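Local coordinates for protein BIFUNCTIONAL PROTEIN Proline utilization A (PutA) (Corynebacterium freiburgense, PDB 5UX5) that probably oxidises proline to glutamate in two steps, pairing an FAD-dependent proline dehydrogenase with an NAD-dependent aldehyde dehydrogenase in one chain, at residues T583-N595 with L658-T670. Residues are numbered along the deposited sequence; the frame is centred on the assembly and turned at random.
Sequences TPHNLVVVASPWN and LMSHPDVDAIILT. With NAD (nicotinamide-adenine-dinucleotide), chain F.
Val589 meets Val664 and Met659 on one face of the sheet, and each crosses it at about a right angle. Val589 CG2 lies 3.5 Å from Val664 CG1 and close to Val664 CG2, while Val589 CG1, anti to the backbone N (chi1 169°), is turned to Met659 SD. The Met659 chain bends at chi2 (-49°) and then runs out extended past the sulfur, which sets CE 3.7 Å from Ala591 CB and beside N3A of the NAD adenine. On the other face, Val588 CG1 packs obliquely on Ile668 CD1 at 3.8 Å. Between these layers strands 587-591 and 666-670 run parallel, joined by backbone hydrogen bonds such as Val589 N to Ala666 O and Ile668 N to Val589 O. They are neighbours in the Rossmann-type NAD-binding domain of the aldehyde dehydrogenase fold, with helix 653-659 leading to the second strand through a type I turn from His661 to Val664. Near the amino ends, Asp665 reaches across so that OD2 accepts from Asn586 N (2.8 Å) and Leu587 N (3.2 Å), which approach its anti side from opposite faces of the carboxylate. Asp665 CB sits over the His585 ring, a CH-pi contact 3.8 Å from the centroid. At the carboxyl ends, the Pro593 ring, just past strand 587-591, packs on CB and CG2 of Thr670, the last residue of strand 666-670, and Ser592 O accepts a hydrogen bond from the NAD ribose hydroxyl O3B at 2.9 Å.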
loop_
_atom_site.group_PDB
_atom_site.type_symbol
_atom_site.label_atom_id
_atom_site.label_comp_id
_atom_site.label_asym_id
_atom_site.label_seq_id
_atom_site.Cartn_x
_atom_site.Cartn_y
_atom_site.Cartn_z
ATOM N N THR A 583 12.078 -18.989 -28.798
ATOM C CA THR A 583 11.900 -20.429 -28.628
ATOM C C THR A 583 11.969 -20.737 -27.142
ATOM O O THR A 583 13.041 -20.555 -26.528
ATOM C CB THR A 583 12.960 -21.205 -29.403
ATOM O OG1 THR A 583 12.845 -20.862 -30.788
ATOM C CG2 THR A 583 12.773 -22.713 -29.223
ATOM N N PRO A 584 10.880 -21.192 -26.532
ATOM C CA PRO A 584 10.890 -21.430 -25.082
ATOM C C PRO A 584 11.760 -22.603 -24.676
ATOM O O PRO A 584 12.007 -23.537 -25.444
ATOM C CB PRO A 584 9.423 -21.726 -24.756
ATOM C CG PRO A 584 8.824 -22.217 -26.066
ATOM C CD PRO A 584 9.546 -21.392 -27.125
ATOM N N HIS A 585 12.235 -22.523 -23.437
ATOM C CA HIS A 585 12.749 -23.660 -22.689
ATOM C C HIS A 585 11.718 -24.791 -22.667
ATOM O O HIS A 585 10.515 -24.555 -22.838
ATOM C CB HIS A 585 13.048 -23.239 -21.238
ATOM C CG HIS A 585 14.155 -22.247 -21.089
ATOM N ND1 HIS A 585 14.203 -21.348 -20.045
ATOM C CD2 HIS A 585 15.280 -22.044 -21.811
ATOM C CE1 HIS A 585 15.294 -20.610 -20.148
ATOM N NE2 HIS A 585 15.965 -21.016 -21.210
ATOM N N ASN A 586 12.168 -26.016 -22.411
ATOM C CA ASN A 586 11.244 -27.118 -22.192
ATOM C C ASN A 586 10.794 -27.248 -20.740
ATOM O O ASN A 586 9.635 -27.609 -20.492
ATOM C CB ASN A 586 11.892 -28.407 -22.674
ATOM C CG ASN A 586 12.084 -28.401 -24.173
ATOM O OD1 ASN A 586 11.290 -27.790 -24.898
ATOM N ND2 ASN A 586 13.121 -29.074 -24.653
ATOM N N LEU A 587 11.669 -26.934 -19.781
ATOM C CA LEU A 587 11.429 -27.214 -18.367
ATOM C C LEU A 587 12.117 -26.153 -17.517
ATOM O O LEU A 587 13.315 -25.914 -17.681
ATOM C CB LEU A 587 11.942 -28.609 -17.983
ATOM C CG LEU A 587 11.900 -29.132 -16.547
ATOM C CD1 LEU A 587 10.504 -29.141 -15.913
ATOM C CD2 LEU A 587 12.487 -30.524 -16.514
ATOM N N VAL A 588 11.360 -25.518 -16.624
ATOM C CA VAL A 588 11.899 -24.593 -15.637
ATOM C C VAL A 588 11.616 -25.133 -14.241
ATOM O O VAL A 588 10.519 -25.634 -13.978
ATOM C CB VAL A 588 11.295 -23.193 -15.799
ATOM C CG1 VAL A 588 11.746 -22.309 -14.646
ATOM C CG2 VAL A 588 11.683 -22.603 -17.156
ATOM N N VAL A 589 12.591 -25.001 -13.335
ATOM C CA VAL A 589 12.407 -25.339 -11.927
ATOM C C VAL A 589 12.252 -24.045 -11.129
ATOM O O VAL A 589 13.041 -23.098 -11.301
ATOM C CB VAL A 589 13.580 -26.179 -11.405
ATOM C CG1 VAL A 589 13.517 -26.294 -9.851
ATOM C CG2 VAL A 589 13.565 -27.532 -12.056
ATOM N N VAL A 590 11.228 -23.995 -10.268
ATOM C CA VAL A 590 10.958 -22.833 -9.421
ATOM C C VAL A 590 11.203 -23.225 -7.971
ATOM O O VAL A 590 10.421 -23.980 -7.373
ATOM C CB VAL A 590 9.530 -22.294 -9.595
ATOM C CG1 VAL A 590 9.320 -21.126 -8.667
ATOM C CG2 VAL A 590 9.290 -21.856 -11.011
ATOM N N ALA A 591 12.279 -22.700 -7.403
ATOM C CA ALA A 591 12.637 -22.908 -6.007
ATOM C C ALA A 591 12.265 -21.639 -5.244
ATOM O O ALA A 591 12.871 -20.587 -5.442
ATOM C CB ALA A 591 14.117 -23.260 -5.873
ATOM N N SER A 592 11.245 -21.729 -4.411
ATOM C CA SER A 592 10.576 -20.582 -3.816
ATOM C C SER A 592 10.879 -20.466 -2.320
ATOM O O SER A 592 11.320 -21.434 -1.683
ATOM C CB SER A 592 9.064 -20.709 -4.043
ATOM O OG SER A 592 8.562 -21.884 -3.430
ATOM N N PRO A 593 10.703 -19.275 -1.734
ATOM C CA PRO A 593 11.005 -19.103 -0.303
ATOM C C PRO A 593 9.762 -19.256 0.554
ATOM O O PRO A 593 8.715 -19.667 0.034
ATOM C CB PRO A 593 11.546 -17.677 -0.241
ATOM C CG PRO A 593 10.732 -16.965 -1.331
ATOM C CD PRO A 593 10.393 -17.992 -2.388
ATOM N N TRP A 594 9.859 -18.891 1.848
ATOM C CA TRP A 594 8.741 -19.026 2.780
ATOM C C TRP A 594 8.040 -17.706 3.094
ATOM O O TRP A 594 6.861 -17.734 3.435
ATOM C CB TRP A 594 9.199 -19.660 4.103
ATOM C CG TRP A 594 10.413 -19.033 4.648
ATOM C CD1 TRP A 594 11.665 -19.519 4.566
ATOM C CD2 TRP A 594 10.509 -17.784 5.346
ATOM N NE1 TRP A 594 12.550 -18.662 5.169
ATOM C CE2 TRP A 594 11.867 -17.583 5.652
ATOM C CE3 TRP A 594 9.578 -16.823 5.754
ATOM C CZ2 TRP A 594 12.329 -16.454 6.314
ATOM C CZ3 TRP A 594 10.039 -15.690 6.414
ATOM C CH2 TRP A 594 11.409 -15.522 6.692
ATOM N N ASN A 595 8.679 -16.555 2.871
ATOM C CA ASN A 595 8.105 -15.293 3.321
ATOM C C ASN A 595 6.943 -14.847 2.442
ATOM O O ASN A 595 6.070 -14.103 2.896
ATOM C CB ASN A 595 9.186 -14.214 3.374
ATOM C CG ASN A 595 9.748 -13.883 2.010
ATOM O OD1 ASN A 595 9.601 -14.657 1.067
ATOM N ND2 ASN A 595 10.371 -12.710 1.884
ATOM N N LEU A 658 17.692 -32.500 -8.481
ATOM C CA LEU A 658 16.723 -31.679 -9.200
ATOM C C LEU A 658 17.354 -30.381 -9.702
ATOM O O LEU A 658 17.166 -30.002 -10.859
ATOM C CB LEU A 658 15.502 -31.388 -8.333
ATOM C CG LEU A 658 14.476 -30.467 -9.002
ATOM C CD1 LEU A 658 14.103 -31.023 -10.344
ATOM C CD2 LEU A 658 13.258 -30.392 -8.174
ATOM N N MET A 659 18.110 -29.680 -8.857
ATOM C CA MET A 659 18.623 -28.383 -9.284
ATOM C C MET A 659 19.740 -28.520 -10.303
ATOM O O MET A 659 19.960 -27.595 -11.087
ATOM C CB MET A 659 19.136 -27.560 -8.110
ATOM C CG MET A 659 18.112 -27.289 -7.066
ATOM S SD MET A 659 16.553 -26.668 -7.702
ATOM C CE MET A 659 15.587 -26.660 -6.170
ATOM N N SER A 660 20.497 -29.616 -10.272
ATOM C CA SER A 660 21.594 -29.792 -11.219
ATOM C C SER A 660 21.180 -30.574 -12.457
ATOM O O SER A 660 22.037 -30.911 -13.283
ATOM C CB SER A 660 22.789 -30.492 -10.556
ATOM O OG SER A 660 22.544 -31.882 -10.354
ATOM N N HIS A 661 19.900 -30.880 -12.601
ATOM C CA HIS A 661 19.515 -31.893 -13.567
ATOM C C HIS A 661 19.857 -31.458 -14.996
ATOM O O HIS A 661 19.631 -30.298 -15.373
ATOM C CB HIS A 661 18.030 -32.221 -13.436
ATOM C CG HIS A 661 17.648 -33.428 -14.214
ATOM N ND1 HIS A 661 17.602 -33.435 -15.596
ATOM C CD2 HIS A 661 17.394 -34.694 -13.817
ATOM C CE1 HIS A 661 17.274 -34.643 -16.010
ATOM N NE2 HIS A 661 17.152 -35.429 -14.950
ATOM N N PRO A 662 20.424 -32.349 -15.813
ATOM C CA PRO A 662 20.845 -31.939 -17.171
ATOM C C PRO A 662 19.712 -31.429 -18.035
ATOM O O PRO A 662 19.980 -30.652 -18.947
ATOM C CB PRO A 662 21.443 -33.213 -17.767
ATOM C CG PRO A 662 21.756 -34.092 -16.568
ATOM C CD PRO A 662 20.777 -33.745 -15.501
ATOM N N ASP A 663 18.460 -31.817 -17.775
ATOM C CA ASP A 663 17.316 -31.423 -18.591
ATOM C C ASP A 663 16.503 -30.280 -17.992
ATOM O O ASP A 663 15.367 -30.054 -18.424
ATOM C CB ASP A 663 16.381 -32.606 -18.831
ATOM C CG ASP A 663 17.075 -33.769 -19.504
ATOM O OD1 ASP A 663 17.887 -33.521 -20.424
ATOM O OD2 ASP A 663 16.815 -34.934 -19.101
ATOM N N VAL A 664 17.018 -29.585 -16.987
ATOM C CA VAL A 664 16.352 -28.390 -16.483
ATOM C C VAL A 664 16.987 -27.187 -17.175
ATOM O O VAL A 664 18.199 -26.979 -17.078
ATOM C CB VAL A 664 16.447 -28.298 -14.948
ATOM C CG1 VAL A 664 15.986 -26.970 -14.464
ATOM C CG2 VAL A 664 15.617 -29.400 -14.309
ATOM N N ASP A 665 16.176 -26.417 -17.905
ATOM C CA ASP A 665 16.722 -25.332 -18.705
ATOM C C ASP A 665 16.944 -24.070 -17.895
ATOM O O ASP A 665 17.843 -23.278 -18.217
ATOM C CB ASP A 665 15.810 -25.032 -19.895
ATOM C CG ASP A 665 15.667 -26.216 -20.805
ATOM O OD1 ASP A 665 16.720 -26.763 -21.189
ATOM O OD2 ASP A 665 14.525 -26.619 -21.119
ATOM N N ALA A 666 16.182 -23.877 -16.829
ATOM C CA ALA A 666 16.442 -22.719 -15.984
ATOM C C ALA A 666 15.888 -22.958 -14.596
ATOM O O ALA A 666 14.915 -23.697 -14.413
ATOM C CB ALA A 666 15.834 -21.439 -16.550
ATOM N N ILE A 667 16.499 -22.287 -13.633
ATOM C CA ILE A 667 16.008 -22.226 -12.269
ATOM C C ILE A 667 15.586 -20.792 -12.009
ATOM O O ILE A 667 16.350 -19.856 -12.296
ATOM C CB ILE A 667 17.077 -22.663 -11.259
ATOM C CG1 ILE A 667 17.407 -24.140 -11.444
ATOM C CG2 ILE A 667 16.605 -22.377 -9.832
ATOM C CD1 ILE A 667 18.590 -24.591 -10.626
ATOM N N ILE A 668 14.349 -20.620 -11.544
ATOM C CA ILE A 668 13.898 -19.374 -10.942
ATOM C C ILE A 668 13.959 -19.558 -9.430
ATOM O O ILE A 668 13.288 -20.442 -8.883
ATOM C CB ILE A 668 12.479 -19.008 -11.378
ATOM C CG1 ILE A 668 12.376 -18.912 -12.901
ATOM C CG2 ILE A 668 12.093 -17.713 -10.712
ATOM C CD1 ILE A 668 10.949 -18.763 -13.379
ATOM N N LEU A 669 14.803 -18.771 -8.769
ATOM C CA LEU A 669 15.124 -18.929 -7.358
ATOM C C LEU A 669 14.936 -17.618 -6.618
ATOM O O LEU A 669 15.331 -16.561 -7.112
ATOM C CB LEU A 669 16.571 -19.387 -7.177
ATOM C CG LEU A 669 17.248 -19.267 -5.816
ATOM C CD1 LEU A 669 16.621 -20.236 -4.860
ATOM C CD2 LEU A 669 18.757 -19.518 -5.946
ATOM N N THR A 670 14.371 -17.699 -5.418
ATOM C CA THR A 670 14.241 -16.571 -4.509
ATOM C C THR A 670 14.741 -17.034 -3.150
ATOM O O THR A 670 14.127 -17.902 -2.537
ATOM C CB THR A 670 12.797 -16.087 -4.389
ATOM O OG1 THR A 670 12.251 -15.856 -5.697
ATOM C CG2 THR A 670 12.735 -14.818 -3.540
HETATM P PA NAD F . 17.341 -20.606 0.712
HETATM O O1A NAD F . 18.101 -19.548 -0.161
HETATM O O2A NAD F . 18.370 -21.489 1.494
HETATM O O5B NAD F . 16.513 -21.571 -0.212
HETATM C C5B NAD F . 15.374 -21.167 -0.932
HETATM C C4B NAD F . 14.825 -22.339 -1.745
HETATM O O4B NAD F . 15.841 -23.156 -2.337
HETATM C C3B NAD F . 13.933 -23.214 -0.919
HETATM O O3B NAD F . 12.940 -23.799 -1.684
HETATM C C2B NAD F . 14.954 -24.173 -0.454
HETATM O O2B NAD F . 14.449 -25.300 0.173
HETATM C C1B NAD F . 15.717 -24.422 -1.714
HETATM N N9A NAD F . 17.015 -25.042 -1.469
HETATM C C8A NAD F . 18.071 -24.510 -0.753
HETATM N N7A NAD F . 19.100 -25.382 -0.742
HETATM C C5A NAD F . 18.754 -26.535 -1.463
HETATM C C6A NAD F . 19.397 -27.724 -1.793
HETATM N N6A NAD F . 20.739 -28.023 -1.359
HETATM N N1A NAD F . 18.751 -28.640 -2.536
HETATM C C2A NAD F . 17.482 -28.438 -2.973
HETATM N N3A NAD F . 16.822 -27.284 -2.677
HETATM C C4A NAD F . 17.423 -26.329 -1.935
HETATM O O3 NAD F . 16.337 -19.771 1.636
HETATM P PN NAD F . 15.908 -20.030 3.166
HETATM O O1N NAD F . 16.673 -21.134 3.865
HETATM O O2N NAD F . 14.497 -20.543 3.156
HETATM O O5D NAD F . 16.082 -18.610 3.903
HETATM C C5D NAD F . 17.380 -18.032 3.912
HETATM C C4D NAD F . 17.461 -16.503 3.882
HETATM O O4D NAD F . 16.932 -15.883 2.733
HETATM C C3D NAD F . 16.805 -15.751 4.987
HETATM O O3D NAD F . 17.348 -15.965 6.238
HETATM C C2D NAD F . 17.129 -14.390 4.512
HETATM O O2D NAD F . 18.306 -13.966 5.103
HETATM C C1D NAD F . 17.198 -14.524 3.008
#